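Local coordinates for Ig domain protein, group 2 domain protein (Shewanella frigidimarina, PDB 6BG8) that acts as the ice-binding domain of a bacterial ice adhesin, which attaches the cell to ice, inhibits ice-crystal growth and lowers a solution's freezing point below its melting point, at residues Val76-Tyr81 and Val85-Gln90; Ala103-Pro106 and Ala111-Val114. One frame throughout, in Å; residues are numbered along the deposited sequence.

Interaction 1 of 2, residues Val76-Tyr81 and Val85-Gln90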
ATOM      1  N   VAL A  76      -6.695  -4.540 -22.500  1.00  8.11           N
ATOM      2  CA  VAL A  76      -5.914  -5.768 -22.624  1.00  8.68           C
ATOM      3  C   VAL A  76      -5.999  -6.542 -21.317  1.00 11.21           C
ATOM      4  O   VAL A  76      -5.544  -6.060 -20.271  1.00  9.09           O
ATOM      5  CB  VAL A  76      -4.446  -5.479 -22.975  1.00 11.58           C
ATOM      6  CG1 VAL A  76      -3.646  -6.775 -23.020  1.00 12.04           C
ATOM      7  CG2 VAL A  76      -4.356  -4.733 -24.305  1.00  9.75           C
ATOM      8  N   VAL A  77      -6.516  -7.758 -21.393  1.00  7.71           N
ATOM      9  CA  VAL A  77      -6.629  -8.619 -20.205  1.00  6.56           C
ATOM     10  C   VAL A  77      -5.242  -9.112 -19.805  1.00  8.13           C
ATOM     11  O   VAL A  77      -4.511  -9.660 -20.651  1.00 12.55           O
ATOM     12  CB  VAL A  77      -7.554  -9.798 -20.488  1.00 10.67           C
ATOM     13  CG1 VAL A  77      -7.604 -10.727 -19.273  1.00 12.96           C
ATOM     14  CG2 VAL A  77      -8.945  -9.301 -20.874  1.00 11.42           C
ATOM     15  N   PRO A  78      -4.841  -8.958 -18.548  1.00  8.53           N
ATOM     16  CA  PRO A  78      -3.535  -9.489 -18.130  1.00 10.29           C
ATOM     17  C   PRO A  78      -3.443 -10.999 -18.309  1.00 10.79           C
ATOM     18  O   PRO A  78      -4.380 -11.747 -18.030  1.00  8.82           O
ATOM     19  CB  PRO A  78      -3.445  -9.093 -16.652  1.00  9.43           C
ATOM     20  CG  PRO A  78      -4.361  -7.885 -16.533  1.00  7.89           C
ATOM     21  CD  PRO A  78      -5.491  -8.167 -17.488  1.00 11.20           C
ATOM     22  N   VAL A  79      -2.283 -11.430 -18.776  1.00 13.72           N
ATOM     23  CA  VAL A  79      -1.951 -12.852 -18.874  1.00 13.01           C
ATOM     24  C   VAL A  79      -1.884 -13.440 -17.467  1.00 15.02           C
ATOM     25  O   VAL A  79      -1.438 -12.745 -16.536  1.00 15.29           O
ATOM     26  CB  VAL A  79      -0.620 -13.000 -19.618  1.00 20.42           C
ATOM     27  CG1 VAL A  79       0.080 -14.248 -19.257  1.00 20.56           C
ATOM     28  CG2 VAL A  79      -0.846 -12.920 -21.115  1.00 19.83           C
ATOM     29  N   PRO A  80      -2.336 -14.686 -17.236  1.00 14.99           N
ATOM     30  CA  PRO A  80      -2.923 -15.668 -18.154  1.00 13.35           C
ATOM     31  C   PRO A  80      -4.450 -15.710 -18.115  1.00 14.01           C
ATOM     32  O   PRO A  80      -5.058 -16.721 -18.486  1.00 16.50           O
ATOM     33  CB  PRO A  80      -2.348 -16.980 -17.632  1.00 14.07           C
ATOM     34  CG  PRO A  80      -2.378 -16.770 -16.133  1.00 16.52           C
ATOM     35  CD  PRO A  80      -2.149 -15.273 -15.895  1.00 13.78           C
ATOM     36  N   TYR A  81      -5.072 -14.624 -17.674  1.00 12.28           N
ATOM     37  CA  TYR A  81      -6.501 -14.658 -17.388  1.00 10.06           C
ATOM     38  C   TYR A  81      -7.339 -14.668 -18.662  1.00 16.29           C
ATOM     39  O   TYR A  81      -6.996 -14.037 -19.665  1.00 13.17           O
ATOM     40  CB  TYR A  81      -6.883 -13.477 -16.498  1.00 10.52           C
ATOM     41  CG  TYR A  81      -6.250 -13.628 -15.145  1.00  9.40           C
ATOM     42  CD1 TYR A  81      -6.828 -14.443 -14.175  1.00  8.79           C
ATOM     43  CD2 TYR A  81      -5.052 -13.001 -14.845  1.00 11.00           C
ATOM     44  CE1 TYR A  81      -6.238 -14.607 -12.942  1.00 11.07           C
ATOM     45  CE2 TYR A  81      -4.454 -13.167 -13.619  1.00 12.73           C
ATOM     46  CZ  TYR A  81      -5.049 -13.968 -12.670  1.00  9.06           C
ATOM     47  OH  TYR A  81      -4.439 -14.126 -11.448  1.00 10.98           O
ATOM     48  N   VAL A  85     -12.818  -9.876 -15.932  1.00  6.78           N
ATOM     49  CA  VAL A  85     -13.525 -10.274 -14.714  1.00  7.20           C
ATOM     50  C   VAL A  85     -12.716 -11.304 -13.931  1.00  5.69           C
ATOM     51  O   VAL A  85     -12.588 -11.212 -12.703  1.00  7.77           O
ATOM     52  CB  VAL A  85     -14.928 -10.808 -15.067  1.00  7.00           C
ATOM     53  CG1 VAL A  85     -15.557 -11.499 -13.866  1.00 11.29           C
ATOM     54  CG2 VAL A  85     -15.814  -9.674 -15.555  1.00 14.07           C
ATOM     55  N   ALA A  86     -12.146 -12.294 -14.622  1.00  7.78           N
ATOM     56  CA  ALA A  86     -11.365 -13.309 -13.918  1.00  6.71           C
ATOM     57  C   ALA A  86     -10.116 -12.706 -13.289  1.00  8.12           C
ATOM     58  O   ALA A  86      -9.707 -13.110 -12.194  1.00  6.05           O
ATOM     59  CB  ALA A  86     -10.988 -14.441 -14.870  1.00  6.06           C
ATOM     60  N   PHE A  87      -9.492 -11.740 -13.968  1.00  8.92           N
ATOM     61  CA  PHE A  87      -8.314 -11.081 -13.403  1.00  6.66           C
ATOM     62  C   PHE A  87      -8.679 -10.306 -12.146  1.00  8.60           C
ATOM     63  O   PHE A  87      -7.962 -10.365 -11.137  1.00  6.56           O
ATOM     64  CB  PHE A  87      -7.688 -10.155 -14.448  1.00  6.80           C
ATOM     65  CG  PHE A  87      -6.714  -9.150 -13.884  1.00  6.54           C
ATOM     66  CD1 PHE A  87      -5.500  -9.559 -13.353  1.00  8.43           C
ATOM     67  CD2 PHE A  87      -7.014  -7.792 -13.894  1.00  8.59           C
ATOM     68  CE1 PHE A  87      -4.602  -8.635 -12.838  1.00  8.02           C
ATOM     69  CE2 PHE A  87      -6.118  -6.859 -13.386  1.00  6.17           C
ATOM     70  CZ  PHE A  87      -4.908  -7.287 -12.851  1.00  7.32           C
ATOM     71  N   ILE A  88      -9.797  -9.577 -12.192  1.00  8.43           N
ATOM     72  CA  ILE A  88     -10.269  -8.853 -11.016  1.00  8.02           C
ATOM     73  C   ILE A  88     -10.638  -9.830  -9.902  1.00  6.73           C
ATOM     74  O   ILE A  88     -10.400  -9.564  -8.718  1.00  7.40           O
ATOM     75  CB  ILE A  88     -11.460  -7.952 -11.398  1.00  5.35           C
ATOM     76  CG1 ILE A  88     -11.044  -6.841 -12.392  1.00  5.99           C
ATOM     77  CG2 ILE A  88     -12.151  -7.407 -10.138  1.00  8.34           C
ATOM     78  CD1 ILE A  88     -10.121  -5.785 -11.815  1.00  7.74           C
ATOM     79  N   ASN A  89     -11.226 -10.975 -10.261  1.00  5.61           N
ATOM     80  CA  ASN A  89     -11.626 -11.949  -9.250  1.00  5.69           C
ATOM     81  C   ASN A  89     -10.428 -12.454  -8.461  1.00  8.57           C
ATOM     82  O   ASN A  89     -10.470 -12.534  -7.226  1.00  7.78           O
ATOM     83  CB  ASN A  89     -12.345 -13.121  -9.905  1.00  7.23           C
ATOM     84  CG  ASN A  89     -13.744 -12.773 -10.298  1.00 10.16           C
ATOM     85  OD1 ASN A  89     -14.281 -11.747  -9.868  1.00  7.25           O
ATOM     86  ND2 ASN A  89     -14.351 -13.616 -11.121  1.00  9.39           N
ATOM     87  N   GLN A  90      -9.358 -12.835  -9.163  1.00  6.52           N
ATOM     88  CA  GLN A  90      -8.175 -13.324  -8.470  1.00  9.08           C
ATOM     89  C   GLN A  90      -7.526 -12.217  -7.661  1.00  8.18           C
ATOM     90  O   GLN A  90      -7.035 -12.461  -6.553  1.00  9.76           O
ATOM     91  CB  GLN A  90      -7.174 -13.929  -9.455  1.00  7.27           C
ATOM     92  CG  GLN A  90      -6.127 -14.791  -8.763  1.00 10.13           C
ATOM     93  CD  GLN A  90      -6.763 -15.974  -8.048  1.00  7.64           C
ATOM     94  OE1 GLN A  90      -7.414 -16.815  -8.674  1.00 12.10           O
ATOM     95  NE2 GLN A  90      -6.588 -16.039  -6.736  1.00  8.28           N
TER
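The loop 76-81 runs up to the first turns of helix 84-103 and comes closest at Y81 and F87, whose CA atoms lie 5.7 Å apart. Just before this point the loop folds back in a type VI β-turn, with a cis peptide bond between V79 and P80 and the Y81 N to P78 O hydrogen bond closing it. P78 and Y81, the two ends of the turn, therefore both face the helix, and F87 fits between them. P78 CG sits squarely over one face of the F87 ring, 3.5 Å from the centroid, in a CH-pi contact almost exactly on the ring normal. The edge of the same ring is turned toward the face of Y81: F87 CD1 and Y81 CE2 are 3.8 Å apart, and the planes are inclined at 62° in an offset edge-to-face pair. With CG anti to the backbone N (chi1 164°), F87 reaches out to the loop while its CA stays beneath the tyrosine, 3.8 Å from the Y81 ring centroid in a second CH-pi contact. In the ice-binding fold a long helix lies alongside a β-helix, and here the incoming loop closes over the start of that helix, with Y66 meeting F87 edge-to-face and R13 touching both P78 and F87. Just before F87 in the helix, A86 CB meets Y81 CD1 at 4.2 Å; a turn farther on, Q90 CG lies only 3.2 Å from the phenol oxygen OH of Y81. The polar ends part company there: Y81 OH is hydrogen-bonded to E10 OE1, whereas Q90 NE2 turns to D94 OD1, one helical turn on.

Interaction 2 of 2, residues Ala103-Pro106 and Ala111-Val114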
ATOM      1  N   ALA A 103      -3.461  -9.442   9.444  1.00  7.95           N
ATOM      2  CA  ALA A 103      -4.319  -9.189  10.596  1.00  5.54           C
ATOM      3  C   ALA A 103      -4.271 -10.302  11.635  1.00  6.91           C
ATOM      4  O   ALA A 103      -4.597 -10.054  12.802  1.00  7.47           O
ATOM      5  CB  ALA A 103      -5.765  -8.991  10.134  1.00 10.65           C
ATOM      6  N   ALA A 104      -3.871 -11.509  11.253  1.00  9.34           N
ATOM      7  CA  ALA A 104      -3.960 -12.642  12.165  1.00  9.02           C
ATOM      8  C   ALA A 104      -2.771 -12.654  13.116  1.00  6.71           C
ATOM      9  O   ALA A 104      -1.629 -12.453  12.707  1.00 11.30           O
ATOM     10  CB  ALA A 104      -4.025 -13.955  11.382  1.00  6.63           C
ATOM     11  N   ASP A 105      -3.048 -12.881  14.397  1.00  6.18           N
ATOM     12  CA  ASP A 105      -2.025 -12.933  15.426  1.00  5.66           C
ATOM     13  C   ASP A 105      -1.942 -14.335  16.019  1.00 10.99           C
ATOM     14  O   ASP A 105      -2.982 -14.917  16.368  1.00  8.70           O
ATOM     15  CB  ASP A 105      -2.342 -11.924  16.533  1.00  8.30           C
ATOM     16  CG  ASP A 105      -1.178 -11.719  17.480  1.00 10.11           C
ATOM     17  OD1 ASP A 105      -0.119 -11.237  17.023  1.00 12.83           O
ATOM     18  OD2 ASP A 105      -1.325 -12.046  18.673  1.00 11.00           O
ATOM     19  N   PRO A 106      -0.737 -14.907  16.180  1.00  9.39           N
ATOM     20  CA  PRO A 106       0.552 -14.296  15.845  1.00 11.81           C
ATOM     21  C   PRO A 106       1.004 -14.644  14.440  1.00  9.49           C
ATOM     22  O   PRO A 106       0.471 -15.580  13.854  1.00  8.04           O
ATOM     23  CB  PRO A 106       1.504 -14.922  16.864  1.00  9.12           C
ATOM     24  CG  PRO A 106       0.957 -16.325  17.024  1.00 12.41           C
ATOM     25  CD  PRO A 106      -0.565 -16.200  16.875  1.00  9.59           C
ATOM     26  N   ALA A 111       7.215 -14.003  17.206  1.00  7.83           N
ATOM     27  CA  ALA A 111       6.389 -13.608  18.336  1.00  8.71           C
ATOM     28  C   ALA A 111       6.005 -12.137  18.227  1.00  9.81           C
ATOM     29  O   ALA A 111       6.786 -11.300  17.766  1.00 13.13           O
ATOM     30  CB  ALA A 111       7.123 -13.860  19.654  1.00  9.74           C
ATOM     31  N   THR A 112       4.791 -11.828  18.675  1.00  4.52           N
ATOM     32  CA  THR A 112       4.255 -10.474  18.593  1.00  6.84           C
ATOM     33  C   THR A 112       4.852  -9.554  19.658  1.00 11.33           C
ATOM     34  O   THR A 112       4.976  -9.927  20.829  1.00 11.27           O
ATOM     35  CB  THR A 112       2.734 -10.520  18.745  1.00  7.13           C
ATOM     36  OG1 THR A 112       2.188 -11.470  17.820  1.00  8.63           O
ATOM     37  CG2 THR A 112       2.135  -9.161  18.476  1.00  7.79           C
ATOM     38  N   GLN A 113       5.205  -8.340  19.240  1.00  9.31           N
ATOM     39  CA  GLN A 113       5.660  -7.269  20.114  1.00 11.09           C
ATOM     40  C   GLN A 113       4.606  -6.170  20.176  1.00  9.31           C
ATOM     41  O   GLN A 113       3.700  -6.093  19.338  1.00  9.30           O
ATOM     42  CB  GLN A 113       6.984  -6.673  19.624  1.00  9.33           C
ATOM     43  CG  GLN A 113       8.081  -7.686  19.399  1.00 10.97           C
ATOM     44  CD  GLN A 113       9.361  -7.046  18.906  1.00 16.30           C
ATOM     45  OE1 GLN A 113       9.885  -7.419  17.854  1.00 16.01           O
ATOM     46  NE2 GLN A 113       9.871  -6.070  19.662  1.00  9.98           N
ATOM     47  N   VAL A 114       4.736  -5.310  21.180  1.00  6.79           N
ATOM     48  CA  VAL A 114       3.824  -4.182  21.326  1.00 12.40           C
ATOM     49  C   VAL A 114       4.202  -3.098  20.330  1.00 10.06           C
ATOM     50  O   VAL A 114       5.369  -2.685  20.252  1.00 10.15           O
ATOM     51  CB  VAL A 114       3.849  -3.632  22.762  1.00  9.15           C
ATOM     52  CG1 VAL A 114       3.068  -2.314  22.823  1.00  8.62           C
ATOM     53  CG2 VAL A 114       3.298  -4.651  23.753  1.00 11.28           C
TER
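D105 and T112 meet at a slant across the loop that follows helix 84-103, the carboxylate of one directed at the hydroxyl of the other. The T112 hydroxyl is the donor: OG1 stands 2.5 Å from D105 OD1, a very short hydrogen bond whose exact length should be read with caution. The hydroxyl comes to OD1 from the side of the second oxygen (syn), with an angle of about 130° at OD1 between D105 CG and T112 OG1, and it is tilted somewhat out of the carboxylate plane. The second oxygen takes a lesser part, D105 OD2 remaining 3.7 Å from T112 OG1. Extended with CG anti to its backbone N (chi1 -168°), the aspartate swings its end nearer to T112 than the direction of its CB alone would bring it. On T112, OG1 lies beside the backbone N, and the methyl also leans on the acceptor, CG2 standing 3.4 Å from D105 OD1. P106, which follows a cis peptide bond, puts its CB beyond the hydroxyl oxygen, 3.6 Å from T112 OG1. The side chains of D105 and T112 also touch K130 on the neighbouring strand 127-131. Solvent reaches much of this contact. Q113 pairs through its backbone with V128 and K130, which places 112-114 in parallel alongside strand 127-131. The side-chain bond links the loop leaving the long helix to the start of this strand region, the return from flanking helix to β-helix of the ice-binding fold.

The two contacts flank the same long helix: interaction 1 packs the entering loop on its first turns, and interaction 2 bridges the loop that leaves its far end to strand 112-114. They do not touch; their centres lie 33 Å apart and their nearest atoms about 17 Å. Interaction 1 is partly buried and apolar, built from rings and a proline, with its polar ends bonded to residues outside it. Interaction 2 buries much less surface, 109 Å² against 283 Å², and depends on a single polar bond at the protein surface. Each has a cis proline in its loop, and both lie away from the proposed ice-binding motif.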